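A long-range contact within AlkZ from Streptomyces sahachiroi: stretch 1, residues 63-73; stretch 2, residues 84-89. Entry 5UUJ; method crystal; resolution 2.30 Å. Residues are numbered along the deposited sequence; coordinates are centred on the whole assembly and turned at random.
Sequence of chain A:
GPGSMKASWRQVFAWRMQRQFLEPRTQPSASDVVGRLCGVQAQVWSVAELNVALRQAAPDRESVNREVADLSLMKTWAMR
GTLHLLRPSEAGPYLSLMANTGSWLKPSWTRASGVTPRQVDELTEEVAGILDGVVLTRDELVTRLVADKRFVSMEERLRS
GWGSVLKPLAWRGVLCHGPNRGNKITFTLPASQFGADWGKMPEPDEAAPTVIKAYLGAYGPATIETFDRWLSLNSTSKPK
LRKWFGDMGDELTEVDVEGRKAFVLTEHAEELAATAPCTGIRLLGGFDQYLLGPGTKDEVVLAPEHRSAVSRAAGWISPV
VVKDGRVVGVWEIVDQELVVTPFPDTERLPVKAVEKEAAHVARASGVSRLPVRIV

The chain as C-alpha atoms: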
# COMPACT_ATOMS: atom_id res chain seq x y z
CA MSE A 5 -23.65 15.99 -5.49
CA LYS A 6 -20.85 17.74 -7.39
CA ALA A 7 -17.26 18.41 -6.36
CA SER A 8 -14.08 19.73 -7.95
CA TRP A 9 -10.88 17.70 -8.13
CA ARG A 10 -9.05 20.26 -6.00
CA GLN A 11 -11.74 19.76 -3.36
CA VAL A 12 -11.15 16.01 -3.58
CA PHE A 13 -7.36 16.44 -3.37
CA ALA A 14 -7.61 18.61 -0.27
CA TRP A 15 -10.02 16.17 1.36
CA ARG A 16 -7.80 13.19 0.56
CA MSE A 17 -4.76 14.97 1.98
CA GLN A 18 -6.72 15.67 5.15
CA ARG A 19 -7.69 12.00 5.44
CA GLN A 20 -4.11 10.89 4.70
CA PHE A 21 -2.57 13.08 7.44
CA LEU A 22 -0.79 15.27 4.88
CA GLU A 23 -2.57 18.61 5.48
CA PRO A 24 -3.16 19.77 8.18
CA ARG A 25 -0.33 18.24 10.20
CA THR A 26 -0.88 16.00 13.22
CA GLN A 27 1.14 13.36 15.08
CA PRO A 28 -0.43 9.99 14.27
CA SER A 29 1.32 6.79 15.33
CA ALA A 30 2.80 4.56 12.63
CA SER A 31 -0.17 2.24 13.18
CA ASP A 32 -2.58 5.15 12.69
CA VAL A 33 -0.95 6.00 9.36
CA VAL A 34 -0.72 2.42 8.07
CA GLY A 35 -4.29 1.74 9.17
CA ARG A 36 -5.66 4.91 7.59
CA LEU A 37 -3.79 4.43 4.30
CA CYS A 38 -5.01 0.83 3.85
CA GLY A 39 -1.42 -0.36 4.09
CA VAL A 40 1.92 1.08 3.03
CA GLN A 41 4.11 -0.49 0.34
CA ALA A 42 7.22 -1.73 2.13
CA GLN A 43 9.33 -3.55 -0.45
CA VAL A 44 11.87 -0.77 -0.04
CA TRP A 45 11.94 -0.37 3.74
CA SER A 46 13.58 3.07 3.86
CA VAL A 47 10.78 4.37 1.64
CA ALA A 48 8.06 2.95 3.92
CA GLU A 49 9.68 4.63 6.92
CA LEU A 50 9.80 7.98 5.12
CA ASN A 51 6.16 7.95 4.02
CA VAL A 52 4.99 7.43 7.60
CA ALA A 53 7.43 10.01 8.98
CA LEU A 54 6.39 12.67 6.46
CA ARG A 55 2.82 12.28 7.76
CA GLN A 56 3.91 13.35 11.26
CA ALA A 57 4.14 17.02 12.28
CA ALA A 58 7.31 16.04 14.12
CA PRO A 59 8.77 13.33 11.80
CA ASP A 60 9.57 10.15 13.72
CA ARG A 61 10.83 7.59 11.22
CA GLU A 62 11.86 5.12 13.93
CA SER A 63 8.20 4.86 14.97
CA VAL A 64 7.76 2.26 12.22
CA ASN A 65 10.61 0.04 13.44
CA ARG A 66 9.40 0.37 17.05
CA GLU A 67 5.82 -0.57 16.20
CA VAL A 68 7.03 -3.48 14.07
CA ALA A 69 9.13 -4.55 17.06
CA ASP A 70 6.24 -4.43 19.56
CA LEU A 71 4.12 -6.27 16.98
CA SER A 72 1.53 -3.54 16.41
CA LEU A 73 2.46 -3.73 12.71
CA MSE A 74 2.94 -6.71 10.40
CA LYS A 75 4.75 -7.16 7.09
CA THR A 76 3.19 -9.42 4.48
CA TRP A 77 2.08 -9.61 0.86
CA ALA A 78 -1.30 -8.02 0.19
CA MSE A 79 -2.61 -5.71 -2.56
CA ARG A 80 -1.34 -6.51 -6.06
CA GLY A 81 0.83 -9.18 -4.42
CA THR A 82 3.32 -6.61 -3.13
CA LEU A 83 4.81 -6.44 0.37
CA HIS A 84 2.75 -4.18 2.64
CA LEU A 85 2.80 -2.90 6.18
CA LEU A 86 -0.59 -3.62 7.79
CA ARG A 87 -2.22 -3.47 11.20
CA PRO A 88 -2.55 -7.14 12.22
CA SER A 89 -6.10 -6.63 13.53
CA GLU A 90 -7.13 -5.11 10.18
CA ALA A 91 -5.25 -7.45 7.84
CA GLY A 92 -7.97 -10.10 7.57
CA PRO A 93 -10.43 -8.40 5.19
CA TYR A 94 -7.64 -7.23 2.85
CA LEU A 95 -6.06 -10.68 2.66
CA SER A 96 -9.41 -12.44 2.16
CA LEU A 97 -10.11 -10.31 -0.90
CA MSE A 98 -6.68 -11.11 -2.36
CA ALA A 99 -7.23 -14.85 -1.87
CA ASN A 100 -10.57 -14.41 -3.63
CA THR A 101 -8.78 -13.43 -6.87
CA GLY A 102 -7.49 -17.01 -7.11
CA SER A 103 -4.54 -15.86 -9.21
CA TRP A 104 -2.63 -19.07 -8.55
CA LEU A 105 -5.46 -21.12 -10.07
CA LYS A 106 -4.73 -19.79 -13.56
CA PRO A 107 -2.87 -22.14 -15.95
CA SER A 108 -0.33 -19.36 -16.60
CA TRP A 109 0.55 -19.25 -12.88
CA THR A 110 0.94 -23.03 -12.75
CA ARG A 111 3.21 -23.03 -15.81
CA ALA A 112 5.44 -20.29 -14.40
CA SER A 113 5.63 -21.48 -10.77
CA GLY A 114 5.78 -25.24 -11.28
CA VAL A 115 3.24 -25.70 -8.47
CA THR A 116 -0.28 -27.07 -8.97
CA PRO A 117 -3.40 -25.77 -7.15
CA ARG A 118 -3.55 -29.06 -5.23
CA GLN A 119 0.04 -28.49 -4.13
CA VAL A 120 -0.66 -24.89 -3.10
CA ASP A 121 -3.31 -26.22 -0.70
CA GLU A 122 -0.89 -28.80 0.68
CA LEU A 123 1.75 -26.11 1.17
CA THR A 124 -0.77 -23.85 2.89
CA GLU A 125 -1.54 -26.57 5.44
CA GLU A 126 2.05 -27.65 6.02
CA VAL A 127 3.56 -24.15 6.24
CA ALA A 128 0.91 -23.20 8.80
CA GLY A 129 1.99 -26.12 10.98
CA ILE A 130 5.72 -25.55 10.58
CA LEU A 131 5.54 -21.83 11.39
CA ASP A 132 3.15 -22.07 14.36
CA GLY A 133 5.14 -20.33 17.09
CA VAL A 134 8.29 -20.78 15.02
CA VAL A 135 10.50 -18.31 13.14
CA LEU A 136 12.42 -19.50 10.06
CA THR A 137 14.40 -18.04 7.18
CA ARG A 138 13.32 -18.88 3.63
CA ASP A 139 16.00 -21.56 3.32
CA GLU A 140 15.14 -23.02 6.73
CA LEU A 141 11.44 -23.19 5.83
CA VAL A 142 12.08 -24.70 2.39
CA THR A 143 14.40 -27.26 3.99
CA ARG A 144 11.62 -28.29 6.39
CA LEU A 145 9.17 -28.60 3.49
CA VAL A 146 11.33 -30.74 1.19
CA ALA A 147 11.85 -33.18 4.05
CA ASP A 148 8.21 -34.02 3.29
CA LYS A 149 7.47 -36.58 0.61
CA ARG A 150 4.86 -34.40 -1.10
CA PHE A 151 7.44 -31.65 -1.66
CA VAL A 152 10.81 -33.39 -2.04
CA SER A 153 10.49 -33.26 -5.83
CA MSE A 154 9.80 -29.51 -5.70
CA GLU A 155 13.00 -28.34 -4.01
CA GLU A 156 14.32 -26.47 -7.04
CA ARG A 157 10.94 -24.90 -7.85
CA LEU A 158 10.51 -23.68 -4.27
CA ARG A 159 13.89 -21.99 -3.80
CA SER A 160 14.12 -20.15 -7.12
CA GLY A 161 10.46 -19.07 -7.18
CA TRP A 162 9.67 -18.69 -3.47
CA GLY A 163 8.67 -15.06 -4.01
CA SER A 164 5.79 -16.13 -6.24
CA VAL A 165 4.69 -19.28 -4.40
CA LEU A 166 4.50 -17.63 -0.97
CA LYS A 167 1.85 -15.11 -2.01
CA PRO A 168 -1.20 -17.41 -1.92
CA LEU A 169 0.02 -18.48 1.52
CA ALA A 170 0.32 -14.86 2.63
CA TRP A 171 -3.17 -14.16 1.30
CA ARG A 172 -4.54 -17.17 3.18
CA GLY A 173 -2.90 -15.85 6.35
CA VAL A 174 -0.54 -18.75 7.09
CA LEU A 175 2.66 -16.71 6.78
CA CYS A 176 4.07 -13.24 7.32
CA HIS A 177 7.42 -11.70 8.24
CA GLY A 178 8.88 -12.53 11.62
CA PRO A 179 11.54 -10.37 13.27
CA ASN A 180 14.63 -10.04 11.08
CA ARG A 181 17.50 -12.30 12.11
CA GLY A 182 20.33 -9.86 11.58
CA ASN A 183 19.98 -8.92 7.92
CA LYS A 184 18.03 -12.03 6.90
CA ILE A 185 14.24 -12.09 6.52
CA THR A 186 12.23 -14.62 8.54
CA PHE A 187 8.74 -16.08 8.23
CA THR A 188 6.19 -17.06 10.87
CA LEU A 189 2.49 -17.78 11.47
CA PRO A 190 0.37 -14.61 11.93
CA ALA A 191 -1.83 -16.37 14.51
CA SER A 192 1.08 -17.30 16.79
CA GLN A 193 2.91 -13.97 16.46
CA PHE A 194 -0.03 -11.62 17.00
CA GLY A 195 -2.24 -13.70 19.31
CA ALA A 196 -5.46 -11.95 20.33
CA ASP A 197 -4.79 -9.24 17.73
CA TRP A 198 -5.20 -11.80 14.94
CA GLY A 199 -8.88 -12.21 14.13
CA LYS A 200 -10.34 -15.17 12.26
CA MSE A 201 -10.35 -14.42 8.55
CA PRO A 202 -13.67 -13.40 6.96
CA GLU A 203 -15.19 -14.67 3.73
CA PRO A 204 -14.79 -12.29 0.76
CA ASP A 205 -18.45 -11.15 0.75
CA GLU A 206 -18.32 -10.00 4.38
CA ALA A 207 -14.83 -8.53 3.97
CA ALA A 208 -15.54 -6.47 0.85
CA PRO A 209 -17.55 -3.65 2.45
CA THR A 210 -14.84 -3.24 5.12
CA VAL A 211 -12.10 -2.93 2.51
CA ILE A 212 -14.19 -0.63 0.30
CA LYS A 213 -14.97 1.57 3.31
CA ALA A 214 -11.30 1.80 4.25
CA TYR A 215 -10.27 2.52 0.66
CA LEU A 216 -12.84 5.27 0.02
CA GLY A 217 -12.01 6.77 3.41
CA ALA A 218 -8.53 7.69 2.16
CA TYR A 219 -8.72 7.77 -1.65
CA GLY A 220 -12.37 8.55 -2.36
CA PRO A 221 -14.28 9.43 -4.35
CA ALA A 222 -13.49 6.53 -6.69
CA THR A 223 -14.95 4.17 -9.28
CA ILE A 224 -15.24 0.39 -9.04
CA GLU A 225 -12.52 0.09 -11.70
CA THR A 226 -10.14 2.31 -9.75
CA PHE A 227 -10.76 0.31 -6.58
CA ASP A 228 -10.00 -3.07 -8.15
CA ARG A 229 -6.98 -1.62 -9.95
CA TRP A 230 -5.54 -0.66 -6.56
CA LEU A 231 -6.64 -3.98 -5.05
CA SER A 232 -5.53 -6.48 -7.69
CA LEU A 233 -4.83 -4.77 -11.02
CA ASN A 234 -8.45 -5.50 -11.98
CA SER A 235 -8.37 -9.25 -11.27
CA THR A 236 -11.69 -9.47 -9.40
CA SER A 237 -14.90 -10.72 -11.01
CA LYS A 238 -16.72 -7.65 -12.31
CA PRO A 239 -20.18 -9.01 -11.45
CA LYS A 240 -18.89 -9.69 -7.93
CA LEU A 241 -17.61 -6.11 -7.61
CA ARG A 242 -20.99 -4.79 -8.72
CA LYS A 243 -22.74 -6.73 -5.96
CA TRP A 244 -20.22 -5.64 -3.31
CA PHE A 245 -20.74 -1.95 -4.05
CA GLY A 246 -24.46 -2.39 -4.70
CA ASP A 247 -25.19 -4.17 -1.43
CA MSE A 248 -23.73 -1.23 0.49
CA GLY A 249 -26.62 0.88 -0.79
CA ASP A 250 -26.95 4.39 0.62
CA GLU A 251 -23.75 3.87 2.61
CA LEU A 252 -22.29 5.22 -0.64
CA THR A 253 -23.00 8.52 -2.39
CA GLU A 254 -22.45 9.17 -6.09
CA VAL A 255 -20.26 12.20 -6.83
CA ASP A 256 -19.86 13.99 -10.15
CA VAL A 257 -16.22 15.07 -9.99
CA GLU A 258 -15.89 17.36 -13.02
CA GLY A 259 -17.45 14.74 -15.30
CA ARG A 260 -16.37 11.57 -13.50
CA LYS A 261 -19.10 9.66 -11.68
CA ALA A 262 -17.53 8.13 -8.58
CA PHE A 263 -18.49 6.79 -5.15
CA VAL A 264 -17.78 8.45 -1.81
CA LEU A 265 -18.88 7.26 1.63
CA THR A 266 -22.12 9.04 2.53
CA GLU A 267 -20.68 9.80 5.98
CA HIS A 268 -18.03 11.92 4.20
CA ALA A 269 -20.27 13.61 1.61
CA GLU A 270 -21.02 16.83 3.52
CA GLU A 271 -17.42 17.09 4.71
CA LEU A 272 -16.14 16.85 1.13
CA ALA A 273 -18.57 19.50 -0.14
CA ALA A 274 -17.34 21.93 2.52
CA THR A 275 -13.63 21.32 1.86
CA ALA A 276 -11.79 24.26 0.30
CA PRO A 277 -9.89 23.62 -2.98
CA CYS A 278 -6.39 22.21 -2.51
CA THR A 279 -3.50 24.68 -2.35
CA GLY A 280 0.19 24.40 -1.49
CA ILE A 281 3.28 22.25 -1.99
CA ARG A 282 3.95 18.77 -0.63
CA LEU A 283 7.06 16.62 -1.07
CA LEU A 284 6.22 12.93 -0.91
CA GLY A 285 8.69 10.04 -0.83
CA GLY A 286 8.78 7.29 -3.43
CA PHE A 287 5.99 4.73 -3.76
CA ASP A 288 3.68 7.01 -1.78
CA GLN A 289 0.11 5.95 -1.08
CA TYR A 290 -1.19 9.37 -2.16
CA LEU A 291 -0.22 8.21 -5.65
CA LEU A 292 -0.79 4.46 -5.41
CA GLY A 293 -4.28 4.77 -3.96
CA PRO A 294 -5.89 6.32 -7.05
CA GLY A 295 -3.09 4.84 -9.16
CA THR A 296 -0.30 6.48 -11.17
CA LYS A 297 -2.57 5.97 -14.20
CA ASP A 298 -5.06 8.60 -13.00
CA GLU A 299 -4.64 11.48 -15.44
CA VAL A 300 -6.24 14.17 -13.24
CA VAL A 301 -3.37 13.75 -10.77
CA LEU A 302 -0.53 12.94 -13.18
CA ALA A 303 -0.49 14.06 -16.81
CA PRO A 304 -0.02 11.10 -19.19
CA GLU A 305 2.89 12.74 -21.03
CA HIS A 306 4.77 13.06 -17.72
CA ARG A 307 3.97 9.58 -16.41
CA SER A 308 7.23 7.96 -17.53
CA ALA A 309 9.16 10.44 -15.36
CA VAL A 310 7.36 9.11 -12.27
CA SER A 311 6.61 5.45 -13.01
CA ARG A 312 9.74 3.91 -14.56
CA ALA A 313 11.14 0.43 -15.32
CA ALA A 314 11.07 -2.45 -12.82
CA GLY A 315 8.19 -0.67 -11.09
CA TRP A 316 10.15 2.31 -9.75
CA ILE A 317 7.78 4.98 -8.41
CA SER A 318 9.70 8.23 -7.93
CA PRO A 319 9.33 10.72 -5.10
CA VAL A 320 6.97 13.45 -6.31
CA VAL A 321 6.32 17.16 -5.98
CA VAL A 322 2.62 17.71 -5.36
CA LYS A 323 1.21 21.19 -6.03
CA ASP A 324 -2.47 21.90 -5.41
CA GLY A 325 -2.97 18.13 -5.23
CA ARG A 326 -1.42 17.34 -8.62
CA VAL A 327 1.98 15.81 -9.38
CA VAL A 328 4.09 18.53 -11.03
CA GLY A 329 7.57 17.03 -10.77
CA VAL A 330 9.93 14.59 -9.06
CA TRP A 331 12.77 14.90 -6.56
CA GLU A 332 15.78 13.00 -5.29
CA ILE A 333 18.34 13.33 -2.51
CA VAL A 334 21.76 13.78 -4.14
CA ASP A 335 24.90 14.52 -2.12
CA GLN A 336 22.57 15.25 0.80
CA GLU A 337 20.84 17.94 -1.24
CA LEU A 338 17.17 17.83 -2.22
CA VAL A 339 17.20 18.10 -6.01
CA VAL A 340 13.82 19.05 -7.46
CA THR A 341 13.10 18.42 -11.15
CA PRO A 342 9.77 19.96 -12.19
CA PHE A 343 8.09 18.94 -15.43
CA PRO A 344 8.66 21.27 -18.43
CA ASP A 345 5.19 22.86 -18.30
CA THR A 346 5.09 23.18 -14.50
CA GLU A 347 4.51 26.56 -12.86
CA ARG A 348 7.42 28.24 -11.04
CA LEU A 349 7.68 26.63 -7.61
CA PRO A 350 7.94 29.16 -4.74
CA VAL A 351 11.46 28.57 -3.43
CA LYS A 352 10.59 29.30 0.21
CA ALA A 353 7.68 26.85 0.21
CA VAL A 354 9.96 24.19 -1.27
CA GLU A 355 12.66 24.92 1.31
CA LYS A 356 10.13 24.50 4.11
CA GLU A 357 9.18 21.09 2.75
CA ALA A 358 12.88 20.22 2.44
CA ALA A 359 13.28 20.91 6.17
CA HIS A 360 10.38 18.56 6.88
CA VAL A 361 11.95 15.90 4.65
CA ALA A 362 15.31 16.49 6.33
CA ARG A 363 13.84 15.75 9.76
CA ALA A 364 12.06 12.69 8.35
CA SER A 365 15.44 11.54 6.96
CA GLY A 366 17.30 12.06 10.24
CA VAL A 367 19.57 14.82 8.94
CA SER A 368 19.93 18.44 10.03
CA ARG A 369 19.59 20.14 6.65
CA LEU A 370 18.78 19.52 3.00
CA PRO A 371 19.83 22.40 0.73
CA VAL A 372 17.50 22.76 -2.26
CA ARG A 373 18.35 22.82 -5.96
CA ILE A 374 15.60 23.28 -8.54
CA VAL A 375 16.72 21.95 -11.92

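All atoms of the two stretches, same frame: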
# COMPACT_ATOMS: atom_id res chain seq x y z
N SER A 63 9.48 5.32 14.43
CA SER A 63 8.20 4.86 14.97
C SER A 63 7.75 3.58 14.26
O SER A 63 7.11 2.72 14.86
CB SER A 63 7.13 5.95 14.85
OG SER A 63 6.83 6.26 13.49
N VAL A 64 8.12 3.45 12.99
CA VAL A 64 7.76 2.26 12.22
C VAL A 64 8.49 1.04 12.77
O VAL A 64 7.86 0.03 13.09
CB VAL A 64 8.09 2.43 10.72
CG1 VAL A 64 7.59 1.23 9.93
CG2 VAL A 64 7.47 3.71 10.18
N ASN A 65 9.81 1.13 12.88
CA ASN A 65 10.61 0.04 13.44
C ASN A 65 10.17 -0.34 14.85
O ASN A 65 10.15 -1.52 15.19
CB ASN A 65 12.09 0.42 13.46
CG ASN A 65 12.73 0.35 12.08
OD1 ASN A 65 12.28 -0.39 11.20
ND2 ASN A 65 13.80 1.12 11.88
N ARG A 66 9.82 0.65 15.67
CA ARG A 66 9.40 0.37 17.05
C ARG A 66 8.07 -0.38 17.07
O ARG A 66 7.89 -1.32 17.85
CB ARG A 66 9.27 1.66 17.87
CG ARG A 66 10.60 2.37 18.15
CD ARG A 66 10.44 3.42 19.25
NE ARG A 66 9.30 4.30 19.03
CZ ARG A 66 9.35 5.47 18.39
NH1 ARG A 66 10.49 5.93 17.90
NH2 ARG A 66 8.24 6.19 18.25
N GLU A 67 7.15 0.02 16.22
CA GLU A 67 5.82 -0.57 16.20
C GLU A 67 5.81 -1.92 15.48
O GLU A 67 4.93 -2.75 15.70
CB GLU A 67 4.81 0.41 15.59
CG GLU A 67 4.54 1.60 16.52
CD GLU A 67 3.50 2.57 16.00
OE1 GLU A 67 2.36 2.15 15.71
OE2 GLU A 67 3.82 3.78 15.90
N VAL A 68 6.81 -2.15 14.63
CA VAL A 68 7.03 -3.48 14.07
C VAL A 68 7.60 -4.37 15.17
O VAL A 68 7.25 -5.54 15.27
CB VAL A 68 7.99 -3.44 12.85
CG1 VAL A 68 8.53 -4.83 12.50
CG2 VAL A 68 7.28 -2.84 11.63
N ALA A 69 8.47 -3.80 15.99
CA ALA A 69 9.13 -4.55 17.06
C ALA A 69 8.14 -4.98 18.14
O ALA A 69 8.22 -6.11 18.63
CB ALA A 69 10.26 -3.73 17.67
N ASP A 70 7.23 -4.09 18.53
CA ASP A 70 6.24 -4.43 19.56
C ASP A 70 5.00 -5.07 18.94
O ASP A 70 3.97 -5.22 19.60
CB ASP A 70 5.86 -3.19 20.40
CG ASP A 70 5.18 -2.08 19.59
OD1 ASP A 70 4.46 -2.37 18.62
OD2 ASP A 70 5.36 -0.90 19.97
N LEU A 71 5.11 -5.44 17.67
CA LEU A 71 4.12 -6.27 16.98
C LEU A 71 2.76 -5.59 16.84
O LEU A 71 1.73 -6.27 16.82
CB LEU A 71 3.96 -7.61 17.71
CG LEU A 71 5.25 -8.40 17.94
CD1 LEU A 71 4.98 -9.63 18.79
CD2 LEU A 71 5.89 -8.80 16.62
N SER A 72 2.76 -4.27 16.73
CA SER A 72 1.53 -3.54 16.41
C SER A 72 1.43 -3.33 14.89
O SER A 72 0.42 -2.83 14.40
CB SER A 72 1.47 -2.20 17.15
OG SER A 72 2.61 -1.40 16.90
N LEU A 73 2.47 -3.73 14.17
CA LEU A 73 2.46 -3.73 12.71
C LEU A 73 3.00 -5.05 12.18
O LEU A 73 3.87 -5.66 12.80
CB LEU A 73 3.30 -2.57 12.16
CG LEU A 73 2.70 -1.17 12.25
CD1 LEU A 73 3.70 -0.15 11.72
CD2 LEU A 73 1.40 -1.08 11.48
N HIS A 84 3.39 -5.30 1.97
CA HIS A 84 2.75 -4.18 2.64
C HIS A 84 2.96 -4.22 4.15
O HIS A 84 3.02 -5.29 4.74
CB HIS A 84 1.24 -4.18 2.38
CG HIS A 84 0.83 -3.50 1.10
ND1 HIS A 84 0.84 -4.14 -0.11
CD2 HIS A 84 0.36 -2.25 0.87
CE1 HIS A 84 0.41 -3.31 -1.05
NE2 HIS A 84 0.11 -2.16 -0.48
N LEU A 85 3.04 -3.04 4.76
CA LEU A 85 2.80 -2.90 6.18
C LEU A 85 1.29 -2.89 6.40
O LEU A 85 0.56 -2.26 5.64
CB LEU A 85 3.42 -1.61 6.74
CG LEU A 85 4.92 -1.60 7.04
CD1 LEU A 85 5.41 -0.18 7.22
CD2 LEU A 85 5.23 -2.43 8.28
N LEU A 86 0.82 -3.61 7.41
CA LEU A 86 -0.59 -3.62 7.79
C LEU A 86 -0.74 -3.71 9.30
O LEU A 86 0.15 -4.23 9.99
CB LEU A 86 -1.33 -4.78 7.13
CG LEU A 86 -1.42 -4.80 5.60
CD1 LEU A 86 -1.89 -6.16 5.12
CD2 LEU A 86 -2.36 -3.71 5.11
N ARG A 87 -1.85 -3.21 9.82
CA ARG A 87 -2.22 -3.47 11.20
C ARG A 87 -2.73 -4.90 11.28
O ARG A 87 -3.64 -5.26 10.53
CB ARG A 87 -3.29 -2.50 11.70
CG ARG A 87 -2.83 -1.06 11.85
CD ARG A 87 -3.84 -0.24 12.64
NE ARG A 87 -3.89 -0.66 14.04
CZ ARG A 87 -4.99 -0.68 14.79
NH1 ARG A 87 -6.17 -0.32 14.28
NH2 ARG A 87 -4.93 -1.09 16.05
N PRO A 88 -2.14 -5.73 12.17
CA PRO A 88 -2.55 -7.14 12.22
C PRO A 88 -4.05 -7.34 12.42
O PRO A 88 -4.62 -8.24 11.82
CB PRO A 88 -1.76 -7.69 13.42
CG PRO A 88 -0.60 -6.78 13.57
CD PRO A 88 -1.08 -5.43 13.14
N SER A 89 -4.68 -6.49 13.23
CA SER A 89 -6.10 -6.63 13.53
C SER A 89 -6.98 -6.22 12.35
O SER A 89 -8.18 -6.48 12.35
CB SER A 89 -6.47 -5.82 14.77
OG SER A 89 -6.25 -4.43 14.57
O HOH W 1 -1.86 -1.93 15.38

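This is a small, mainly apolar contact in which the end of a helix and the loop after it lie against the end of a strand and the residues that follow it, with no direct hydrogen bond between the stretches and a single water linking them. The buried surface, 300 Å² summed over both sides, falls mostly on Leu 73, Leu 85 and Pro 88.

The helix runs through Ala 69, and Asp 70 is the first residue to leave helical phi/psi. Leu 71 follows at phi/psi 65/31, a left-handed conformation that helps turn the chain; by Leu 73 the backbone is extended (-133/147). Hydrogen bonds trace the same turn. The helical pattern ends with Asp 70 N to Arg 66 O at 2.9 Å, after which Ser 72 N reaches back to Glu 67 O at 2.8 Å and Leu 73 N makes a weak bond to the same Glu 67 O at 3.1 Å. Asp 70 OD1 adds a weak bond from Ser 72 N, 3.2 Å long with an angle of 134° at the hydrogen.

The turn brings Leu 73 beside the second stretch, where its CA lies 4.9 Å from Arg 87 CA, the nearest CA pairing across the contact. The backbones meet closely here without pairing as strands do: the approach of Leu 73 CA to Leu 86 O, 3.6 Å, sets carbon against oxygen.

Leu 85 supplies the apolar centre. Its CA-to-CB bond points toward stretch 1, and its two methyls reach different helix residues: Leu 85 CD1 lies 3.8 Å from Val 64 CG1, and Leu 85 CD2 lies 3.9 Å from Val 68 CG2. Val 64 and Val 68 are four residues apart, about one helical turn, so both can present a methyl to the same leucine. Leu 73 CB joins them, 4.3 Å from Leu 85 CD2. These separations are typical of van der Waals packing, which removes methyl groups from water.

The CA-to-CB bond of Pro 88 also points toward stretch 1, and its ring packs against backbone. Ser 72 O sits 3.3 Å from Pro 88 CD, and Leu 71 O lies 4.0 Å from Pro 88 CG. Proline has no amide hydrogen to offer. Water 1 donates to Ser 72 O at 2.6 Å. The same water accepts from Arg 87 NE at 2.7 Å. Although the CA-to-CB bond of Arg 87 points away, its side chain thus joins the polar bridge, while Arg 87 CG lies 4.2 Å from Leu 73 CD2.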